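PDB 2PJQ: uncharacterized protein lp_2664 from Lactobacillus plantarum WCFS1, which is of unknown function but carries an HD domain and may act as a metal-dependent phosphohydrolase. Local coordinates for residues A14-A19 against A59-D64; P155-R160 against P172-N177; S110-Q115 against M163-Y168. All coordinates share one frame; numbering follows the deposited sequence.

In the fold
Contact 1 is the buried one, a helix-to-helix interface in which apolar carbons meet an indole, with four of its six touching residues buried. Contact 3 lies at the surface and contact 2 is only partly buried; both set a loop against the beginning of a short helix, and both mix aliphatic or aromatic carbon with polar groups. Contacts 2 and 3 are neighbours: helices 165-170 and 175-183 follow each other in the chain, and Arg160 of contact 2 touches Gln167 and Tyr168 of contact 3. Contacts 1 and 2 lie on opposite sides of the chain's centre, their nearest atoms about 17 Å apart. The nearest atoms of contacts 1 and 3 are about 9 Å apart.

Contact 1: residues A14-A19 against A59-D64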
loop_
_atom_site.group_PDB
_atom_site.type_symbol
_atom_site.label_atom_id
_atom_site.label_comp_id
_atom_site.label_asym_id
_atom_site.label_seq_id
_atom_site.Cartn_x
_atom_site.Cartn_y
_atom_site.Cartn_z
ATOM N N ALA B 14 -12.139 -27.983 -10.046
ATOM C CA ALA B 14 -12.147 -28.265 -8.609
ATOM C C ALA B 14 -11.060 -27.470 -7.914
ATOM O O ALA B 14 -11.313 -26.804 -6.912
ATOM C CB ALA B 14 -11.942 -29.746 -8.358
ATOM N N ILE B 15 -9.848 -27.549 -8.461
ATOM C CA ILE B 15 -8.691 -26.849 -7.924
ATOM C C ILE B 15 -8.951 -25.355 -7.867
ATOM O O ILE B 15 -8.516 -24.676 -6.922
ATOM C CB ILE B 15 -7.436 -27.088 -8.804
ATOM C CG1 ILE B 15 -7.045 -28.560 -8.748
ATOM C CG2 ILE B 15 -6.276 -26.216 -8.330
ATOM C CD1 ILE B 15 -6.031 -28.926 -9.744
ATOM N N GLN B 16 -9.638 -24.844 -8.894
ATOM C CA GLN B 16 -9.958 -23.416 -8.964
ATOM C C GLN B 16 -10.848 -23.120 -7.767
ATOM O O GLN B 16 -10.587 -22.195 -6.973
ATOM C CB GLN B 16 -10.719 -23.091 -10.245
ATOM C CG GLN B 16 -10.998 -21.596 -10.423
ATOM C CD GLN B 16 -11.970 -21.295 -11.563
ATOM O OE1 GLN B 16 -11.931 -21.920 -12.631
ATOM N NE2 GLN B 16 -12.840 -20.324 -11.340
ATOM N N THR B 17 -11.891 -23.937 -7.642
ATOM C CA THR B 17 -12.834 -23.797 -6.560
ATOM C C THR B 17 -12.079 -23.857 -5.269
ATOM O O THR B 17 -12.260 -23.007 -4.408
ATOM C CB THR B 17 -13.874 -24.919 -6.537
ATOM O OG1 THR B 17 -14.511 -25.008 -7.806
ATOM C CG2 THR B 17 -14.934 -24.635 -5.493
ATOM N N TYR B 18 -11.228 -24.857 -5.122
ATOM C CA TYR B 18 -10.470 -24.978 -3.892
ATOM C C TYR B 18 -9.659 -23.716 -3.590
ATOM O O TYR B 18 -9.725 -23.158 -2.483
ATOM C CB TYR B 18 -9.536 -26.178 -3.962
ATOM C CG TYR B 18 -8.849 -26.445 -2.652
ATOM C CD1 TYR B 18 -9.565 -26.930 -1.553
ATOM C CD2 TYR B 18 -7.500 -26.144 -2.485
ATOM C CE1 TYR B 18 -8.962 -27.102 -0.325
ATOM C CE2 TYR B 18 -6.882 -26.312 -1.254
ATOM C CZ TYR B 18 -7.621 -26.788 -0.178
ATOM O OH TYR B 18 -7.008 -26.909 1.041
ATOM N N ALA B 19 -8.897 -23.274 -4.584
ATOM C CA ALA B 19 -8.056 -22.099 -4.447
ATOM C C ALA B 19 -8.832 -20.875 -3.974
ATOM O O ALA B 19 -8.544 -20.321 -2.911
ATOM C CB ALA B 19 -7.386 -21.803 -5.766
ATOM N N ALA B 59 -1.238 -25.361 -11.189
ATOM C CA ALA B 59 -0.148 -24.869 -10.362
ATOM C C ALA B 59 -0.282 -23.375 -10.172
ATOM O O ALA B 59 0.156 -22.839 -9.161
ATOM C CB ALA B 59 1.208 -25.201 -10.990
ATOM N N ALA B 60 -0.877 -22.689 -11.137
ATOM C CA ALA B 60 -1.038 -21.244 -11.009
ATOM C C ALA B 60 -2.024 -20.942 -9.895
ATOM O O ALA B 60 -1.782 -20.094 -9.045
ATOM C CB ALA B 60 -1.534 -20.663 -12.304
ATOM N N TRP B 61 -3.140 -21.664 -9.911
ATOM C CA TRP B 61 -4.198 -21.504 -8.921
ATOM C C TRP B 61 -3.700 -21.805 -7.526
ATOM O O TRP B 61 -4.031 -21.104 -6.573
ATOM C CB TRP B 61 -5.363 -22.462 -9.210
ATOM C CG TRP B 61 -6.255 -22.095 -10.358
ATOM C CD1 TRP B 61 -6.482 -22.830 -11.491
ATOM C CD2 TRP B 61 -7.070 -20.934 -10.461
ATOM N NE1 TRP B 61 -7.398 -22.193 -12.301
ATOM C CE2 TRP B 61 -7.776 -21.022 -11.692
ATOM C CE3 TRP B 61 -7.282 -19.818 -9.636
ATOM C CZ2 TRP B 61 -8.673 -20.038 -12.114
ATOM C CZ3 TRP B 61 -8.176 -18.841 -10.054
ATOM C CH2 TRP B 61 -8.861 -18.959 -11.285
ATOM N N LEU B 62 -2.884 -22.847 -7.418
ATOM C CA LEU B 62 -2.399 -23.310 -6.123
ATOM C C LEU B 62 -1.107 -22.783 -5.504
ATOM O O LEU B 62 -0.763 -23.194 -4.405
ATOM C CB LEU B 62 -2.351 -24.846 -6.151
ATOM C CG LEU B 62 -3.656 -25.596 -6.481
ATOM C CD1 LEU B 62 -3.349 -27.066 -6.741
ATOM C CD2 LEU B 62 -4.664 -25.459 -5.346
ATOM N N HIS B 63 -0.380 -21.883 -6.154
ATOM C CA HIS B 63 0.860 -21.410 -5.532
ATOM C C HIS B 63 0.706 -20.673 -4.201
ATOM O O HIS B 63 1.429 -20.956 -3.250
ATOM C CB HIS B 63 1.660 -20.496 -6.444
ATOM C CG HIS B 63 2.740 -19.758 -5.716
ATOM N ND1 HIS B 63 2.845 -18.384 -5.728
ATOM C CD2 HIS B 63 3.704 -20.202 -4.870
ATOM C CE1 HIS B 63 3.822 -18.015 -4.917
ATOM N NE2 HIS B 63 4.357 -19.100 -4.383
ATOM N N ASP B 64 -0.204 -19.710 -4.141
ATOM C CA ASP B 64 -0.389 -18.948 -2.923
ATOM C C ASP B 64 -1.041 -19.707 -1.787
ATOM O O ASP B 64 -0.834 -19.394 -0.630
ATOM C CB ASP B 64 -1.222 -17.698 -3.204
ATOM C CG ASP B 64 -0.459 -16.655 -3.974
ATOM O OD1 ASP B 64 0.776 -16.551 -3.783
ATOM O OD2 ASP B 64 -1.095 -15.921 -4.759
#
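Ile15 and Ala19, one helical turn apart and joined by the backbone bond from Ala19 N to Ile15 O (2.8 Å), together face Trp61 and Leu62. Ala19 CB rests against the backbone at Trp61 O, 3.5 Å away, while Ile15 CG2 touches both Trp61 CB and the forked end of Leu62. The Ile15 and Leu62 side chains cross at about a right angle, CG2 lying 3.3 Å from Leu62 CG. Leu62 CD2 also reaches the edge of the Tyr18 ring.

Gln16 deals with the indole. Its CG is anti to the backbone N (chi1 -176°), which carries it over one face of the Trp61 six-membered ring, 3.5 Å from the centroid, as a CH-pi contact. The amide follows nearly parallel to the indole, the planes 13° apart. An alanine in place of Trp61 would probably open a gap beside Gln16, whose chain would lose the ring it lies on and be freer to turn.

Trp61 also packs on helix 32-49, and Leu62 on helices 74-87 and 92-102. Next in the chain come His63 and Asp64, the probable HD pair. Apolar and CH-pi packing, without a polar bond between the segments, thus joins helix 9-22 to helix 53-62.

Contact 2: residues P155-R160 against P172-N177; sequences PAIAPR and PGTAIN
Pro172 meets Arg160 through its backbone, the carbonyl carbon C lying 4.1 Å from Arg160 NH1. Gly173 comes next and is closer, with its CA 3.5 Å from the same NH1. The arginine chain is bent at chi2 and chi3, and its NH1 ends beside this backbone. The guanidinium has stronger business elsewhere: NH1 forms a salt bridge with Glu181, and NH2 a weak hydrogen bond with Gln171 O.

Thr174 meets the loop with its methyl. CG2 lies 4.1 Å from Ile157 CD1, a loose apolar touch between side chains that pass antiparallel to one another. Ala175 and Ile176 begin the helix and tie their backbones to Lys151 and Ile152.

Asn177 closes the walk and has the largest share of the interface. Its OD1 stands 3.3 Å from Pro159 CD, and its side chain crosses the proline ring at about a right angle. On its other branch ND2 lies 3.9 Å from Ile157 CG2. Pro159 continues onto Tyr180 and Glu181, one turn further along.

Asn177 N donates to Thr174 OG1 at 3.1 Å, although the hydroxyl's exact place is doubtful. Thr174 holds the N-cap position of helix 175-183, its capping bond being less sure than its place in the sequence, and the 155-160 loop is draped over the helix's first turn.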
loop_
_atom_site.group_PDB
_atom_site.type_symbol
_atom_site.label_atom_id
_atom_site.label_comp_id
_atom_site.label_asym_id
_atom_site.label_seq_id
_atom_site.Cartn_x
_atom_site.Cartn_y
_atom_site.Cartn_z
ATOM N N PRO B 155 15.957 5.640 5.349
ATOM C CA PRO B 155 17.247 5.973 4.726
ATOM C C PRO B 155 18.452 5.336 5.407
ATOM O O PRO B 155 19.480 5.088 4.775
ATOM C CB PRO B 155 17.278 7.506 4.768
ATOM C CG PRO B 155 16.272 7.870 5.813
ATOM C CD PRO B 155 15.182 6.862 5.606
ATOM N N ALA B 156 18.301 5.062 6.697
ATOM C CA ALA B 156 19.352 4.459 7.496
ATOM C C ALA B 156 19.542 3.016 7.060
ATOM O O ALA B 156 20.664 2.512 6.986
ATOM C CB ALA B 156 18.974 4.521 8.963
ATOM N N ILE B 157 18.429 2.353 6.774
ATOM C CA ILE B 157 18.457 0.972 6.330
ATOM C C ILE B 157 18.585 0.960 4.816
ATOM O O ILE B 157 17.789 1.580 4.112
ATOM C CB ILE B 157 17.173 0.246 6.708
ATOM C CG1 ILE B 157 16.831 0.544 8.164
ATOM C CG2 ILE B 157 17.338 -1.241 6.478
ATOM C CD1 ILE B 157 15.550 -0.104 8.646
ATOM N N ALA B 158 19.593 0.262 4.315
ATOM C CA ALA B 158 19.793 0.188 2.879
ATOM C C ALA B 158 19.481 -1.223 2.420
ATOM O O ALA B 158 19.622 -2.180 3.179
ATOM C CB ALA B 158 21.227 0.567 2.513
ATOM N N PRO B 159 19.043 -1.365 1.166
ATOM C CA PRO B 159 18.693 -2.655 0.570
ATOM C C PRO B 159 19.777 -3.717 0.622
ATOM O O PRO B 159 20.898 -3.501 0.155
ATOM C CB PRO B 159 18.301 -2.279 -0.860
ATOM C CG PRO B 159 19.025 -0.987 -1.100
ATOM C CD PRO B 159 18.860 -0.273 0.197
ATOM N N ARG B 160 19.425 -4.865 1.203
ATOM C CA ARG B 160 20.332 -5.994 1.326
ATOM C C ARG B 160 20.819 -6.331 -0.071
ATOM O O ARG B 160 20.244 -5.875 -1.053
ATOM C CB ARG B 160 19.610 -7.197 1.930
ATOM C CG ARG B 160 19.121 -6.973 3.352
ATOM C CD ARG B 160 17.605 -6.993 3.454
ATOM N NE ARG B 160 17.112 -8.245 4.019
ATOM C CZ ARG B 160 15.823 -8.545 4.164
ATOM N NH1 ARG B 160 14.887 -7.682 3.783
ATOM N NH2 ARG B 160 15.467 -9.709 4.684
ATOM N N PRO B 172 12.462 -8.948 8.158
ATOM C CA PRO B 172 11.667 -7.948 7.437
ATOM C C PRO B 172 12.480 -6.739 6.984
ATOM O O PRO B 172 13.312 -6.222 7.737
ATOM C CB PRO B 172 10.597 -7.553 8.457
ATOM C CG PRO B 172 10.483 -8.771 9.322
ATOM C CD PRO B 172 11.926 -9.143 9.512
ATOM N N GLY B 173 12.239 -6.295 5.756
ATOM C CA GLY B 173 12.950 -5.140 5.242
ATOM C C GLY B 173 11.983 -3.985 5.129
ATOM O O GLY B 173 10.909 -4.022 5.720
ATOM N N THR B 174 12.348 -2.950 4.388
ATOM C CA THR B 174 11.432 -1.831 4.222
ATOM C C THR B 174 10.695 -2.026 2.895
ATOM O O THR B 174 11.167 -2.738 2.006
ATOM C CB THR B 174 12.176 -0.490 4.208
ATOM O OG1 THR B 174 12.912 -0.361 2.987
ATOM C CG2 THR B 174 13.137 -0.414 5.373
ATOM N N ALA B 175 9.534 -1.400 2.768
ATOM C CA ALA B 175 8.739 -1.530 1.562
ATOM C C ALA B 175 9.513 -1.103 0.332
ATOM O O ALA B 175 9.512 -1.794 -0.684
ATOM C CB ALA B 175 7.490 -0.710 1.695
ATOM N N ILE B 176 10.165 0.049 0.408
ATOM C CA ILE B 176 10.929 0.531 -0.728
ATOM C C ILE B 176 12.034 -0.460 -1.077
ATOM O O ILE B 176 12.202 -0.814 -2.242
ATOM C CB ILE B 176 11.566 1.915 -0.445
ATOM C CG1 ILE B 176 10.475 2.977 -0.268
ATOM C CG2 ILE B 176 12.483 2.313 -1.598
ATOM C CD1 ILE B 176 9.741 3.349 -1.551
ATOM N N ASN B 177 12.779 -0.919 -0.075
ATOM C CA ASN B 177 13.870 -1.857 -0.320
ATOM C C ASN B 177 13.446 -3.087 -1.131
ATOM O O ASN B 177 14.272 -3.735 -1.788
ATOM C CB ASN B 177 14.497 -2.315 1.002
ATOM C CG ASN B 177 15.280 -1.211 1.711
ATOM O OD1 ASN B 177 15.704 -0.221 1.104
ATOM N ND2 ASN B 177 15.494 -1.396 3.005
#

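Contact 3: residues S110-Q115 against M163-Y168; sequences SFNGPQ and MTREQY
Phe111 reaches into the 163-168 segment with most of its side chain, starting at CB, which lies 3.8 Å from Arg165 N. CG, anti to the carbonyl carbon (chi1 -65°), is 3.9 Å from Met163 O, and the ring crosses Met163 at a slant. CD2 is near the same carbonyl oxygen, and CE2 is near Met163 CB. At the tip, CZ is 4.1 Å from Met163 SE, the residue being modelled as selenomethionine. The selenium stands 5.1 Å from the ring centroid and 62° off its normal, an oblique Met-aromatic contact. The other branch of the ring leads to Tyr168, with Phe111 CE1 4.1 Å from Tyr168 CD2. The two rings are roughly parallel, their planes at 29°, but offset so much that little of one ring lies over the other, the centroids being 5.7 Å from each other.

Beside the phenyl ring, Asn112 lays its amide against the aliphatic part of Arg165. Its OD1 faces Arg165 CB, and its ND2 is 3.6 Å from Arg165 CD, the amide and guanidinium planes being steeply inclined to one another.

Phe111 also packs edge-to-face with Phe107 of helix 107-110. Tyr168 in turn touches His178 and Lys182, and Met163 touches Glu181, all on helix 175-183. The type I turn of residues 110-113, which follows helix 107-110, thus packs against a segment that itself touches helix 175-183.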
loop_
_atom_site.group_PDB
_atom_site.type_symbol
_atom_site.label_atom_id
_atom_site.label_comp_id
_atom_site.label_asym_id
_atom_site.label_seq_id
_atom_site.Cartn_x
_atom_site.Cartn_y
_atom_site.Cartn_z
ATOM N N SER B 110 15.260 -19.130 -4.994
ATOM C CA SER B 110 16.418 -18.842 -5.842
ATOM C C SER B 110 17.698 -18.539 -5.067
ATOM O O SER B 110 18.798 -18.797 -5.559
ATOM C CB SER B 110 16.115 -17.672 -6.790
ATOM O OG SER B 110 15.983 -16.448 -6.087
ATOM N N PHE B 111 17.561 -17.986 -3.866
ATOM C CA PHE B 111 18.731 -17.675 -3.055
ATOM C C PHE B 111 19.523 -18.952 -2.776
ATOM O O PHE B 111 20.752 -18.957 -2.857
ATOM C CB PHE B 111 18.323 -17.016 -1.733
ATOM C CG PHE B 111 17.677 -15.667 -1.900
ATOM C CD1 PHE B 111 16.299 -15.554 -2.076
ATOM C CD2 PHE B 111 18.450 -14.509 -1.890
ATOM C CE1 PHE B 111 15.701 -14.305 -2.239
ATOM C CE2 PHE B 111 17.861 -13.257 -2.055
ATOM C CZ PHE B 111 16.485 -13.155 -2.227
ATOM N N ASN B 112 18.814 -20.033 -2.458
ATOM C CA ASN B 112 19.460 -21.316 -2.181
ATOM C C ASN B 112 20.133 -21.875 -3.446
ATOM O O ASN B 112 20.356 -23.083 -3.560
ATOM C CB ASN B 112 18.436 -22.335 -1.647
ATOM C CG ASN B 112 17.700 -21.840 -0.403
ATOM O OD1 ASN B 112 18.307 -21.292 0.519
ATOM N ND2 ASN B 112 16.386 -22.050 -0.370
ATOM N N GLY B 113 20.452 -20.990 -4.389
ATOM C CA GLY B 113 21.093 -21.405 -5.628
ATOM C C GLY B 113 20.115 -21.597 -6.777
ATOM O O GLY B 113 18.926 -21.806 -6.534
ATOM N N PRO B 114 20.581 -21.534 -8.042
ATOM C CA PRO B 114 19.751 -21.701 -9.246
ATOM C C PRO B 114 19.069 -23.070 -9.373
ATOM O O PRO B 114 19.729 -24.114 -9.353
ATOM C CB PRO B 114 20.737 -21.426 -10.386
ATOM C CG PRO B 114 22.045 -21.864 -9.813
ATOM C CD PRO B 114 21.984 -21.285 -8.418
ATOM N N GLN B 115 17.745 -23.045 -9.522
ATOM C CA GLN B 115 16.928 -24.259 -9.631
ATOM C C GLN B 115 16.187 -24.321 -10.980
ATOM O O GLN B 115 15.338 -23.474 -11.259
ATOM C CB GLN B 115 15.906 -24.279 -8.480
ATOM C CG GLN B 115 16.493 -23.921 -7.117
ATOM C CD GLN B 115 15.470 -23.302 -6.172
ATOM O OE1 GLN B 115 14.525 -23.959 -5.736
ATOM N NE2 GLN B 115 15.656 -22.024 -5.856
HETATM N N MSE B 163 21.239 -11.566 0.206
HETATM C CA MSE B 163 20.233 -12.245 1.016
HETATM C C MSE B 163 20.259 -13.767 0.939
HETATM O O MSE B 163 20.792 -14.347 -0.006
HETATM C CB MSE B 163 18.841 -11.765 0.620
HETATM C CG MSE B 163 18.627 -10.274 0.735
HETATM SE SE MSE B 163 16.902 -9.783 0.014
HETATM C CE MSE B 163 15.826 -10.137 1.563
ATOM N N THR B 164 19.660 -14.398 1.945
ATOM C CA THR B 164 19.575 -15.855 2.028
ATOM C C THR B 164 18.138 -16.266 2.362
ATOM O O THR B 164 17.392 -15.492 2.966
ATOM C CB THR B 164 20.505 -16.415 3.126
ATOM O OG1 THR B 164 20.026 -16.009 4.415
ATOM C CG2 THR B 164 21.925 -15.902 2.934
ATOM N N ARG B 165 17.768 -17.484 1.968
ATOM C CA ARG B 165 16.426 -18.033 2.201
ATOM C C ARG B 165 15.758 -17.487 3.455
ATOM O O ARG B 165 14.626 -17.000 3.413
ATOM C CB ARG B 165 16.491 -19.563 2.299
ATOM C CG ARG B 165 15.176 -20.251 2.705
ATOM C CD ARG B 165 14.084 -20.104 1.644
ATOM N NE ARG B 165 12.912 -20.934 1.935
ATOM C CZ ARG B 165 11.810 -20.970 1.187
ATOM N NH1 ARG B 165 11.715 -20.221 0.094
ATOM N NH2 ARG B 165 10.798 -21.758 1.528
ATOM N N GLU B 166 16.468 -17.577 4.571
ATOM C CA GLU B 166 15.947 -17.098 5.835
ATOM C C GLU B 166 15.825 -15.581 5.843
ATOM O O GLU B 166 14.718 -15.043 5.876
ATOM C CB GLU B 166 16.856 -17.557 6.968
ATOM C CG GLU B 166 17.157 -19.041 6.913
ATOM C CD GLU B 166 17.990 -19.506 8.082
ATOM O OE1 GLU B 166 17.566 -19.277 9.236
ATOM O OE2 GLU B 166 19.065 -20.103 7.849
ATOM N N GLN B 167 16.964 -14.896 5.801
ATOM C CA GLN B 167 16.965 -13.441 5.820
ATOM C C GLN B 167 15.729 -12.863 5.146
ATOM O O GLN B 167 14.943 -12.155 5.774
ATOM C CB GLN B 167 18.216 -12.888 5.136
ATOM C CG GLN B 167 19.522 -13.290 5.797
ATOM C CD GLN B 167 20.671 -12.370 5.420
ATOM O OE1 GLN B 167 21.841 -12.708 5.607
ATOM N NE2 GLN B 167 20.340 -11.192 4.898
ATOM N N TYR B 168 15.553 -13.193 3.870
ATOM C CA TYR B 168 14.424 -12.695 3.088
ATOM C C TYR B 168 13.043 -12.978 3.670
ATOM O O TYR B 168 12.204 -12.078 3.755
ATOM C CB TYR B 168 14.485 -13.249 1.656
ATOM C CG TYR B 168 13.312 -12.824 0.790
ATOM C CD1 TYR B 168 13.014 -11.471 0.599
ATOM C CD2 TYR B 168 12.487 -13.772 0.184
ATOM C CE1 TYR B 168 11.921 -11.072 -0.169
ATOM C CE2 TYR B 168 11.390 -13.383 -0.588
ATOM C CZ TYR B 168 11.114 -12.032 -0.759
ATOM O OH TYR B 168 10.031 -11.641 -1.515
#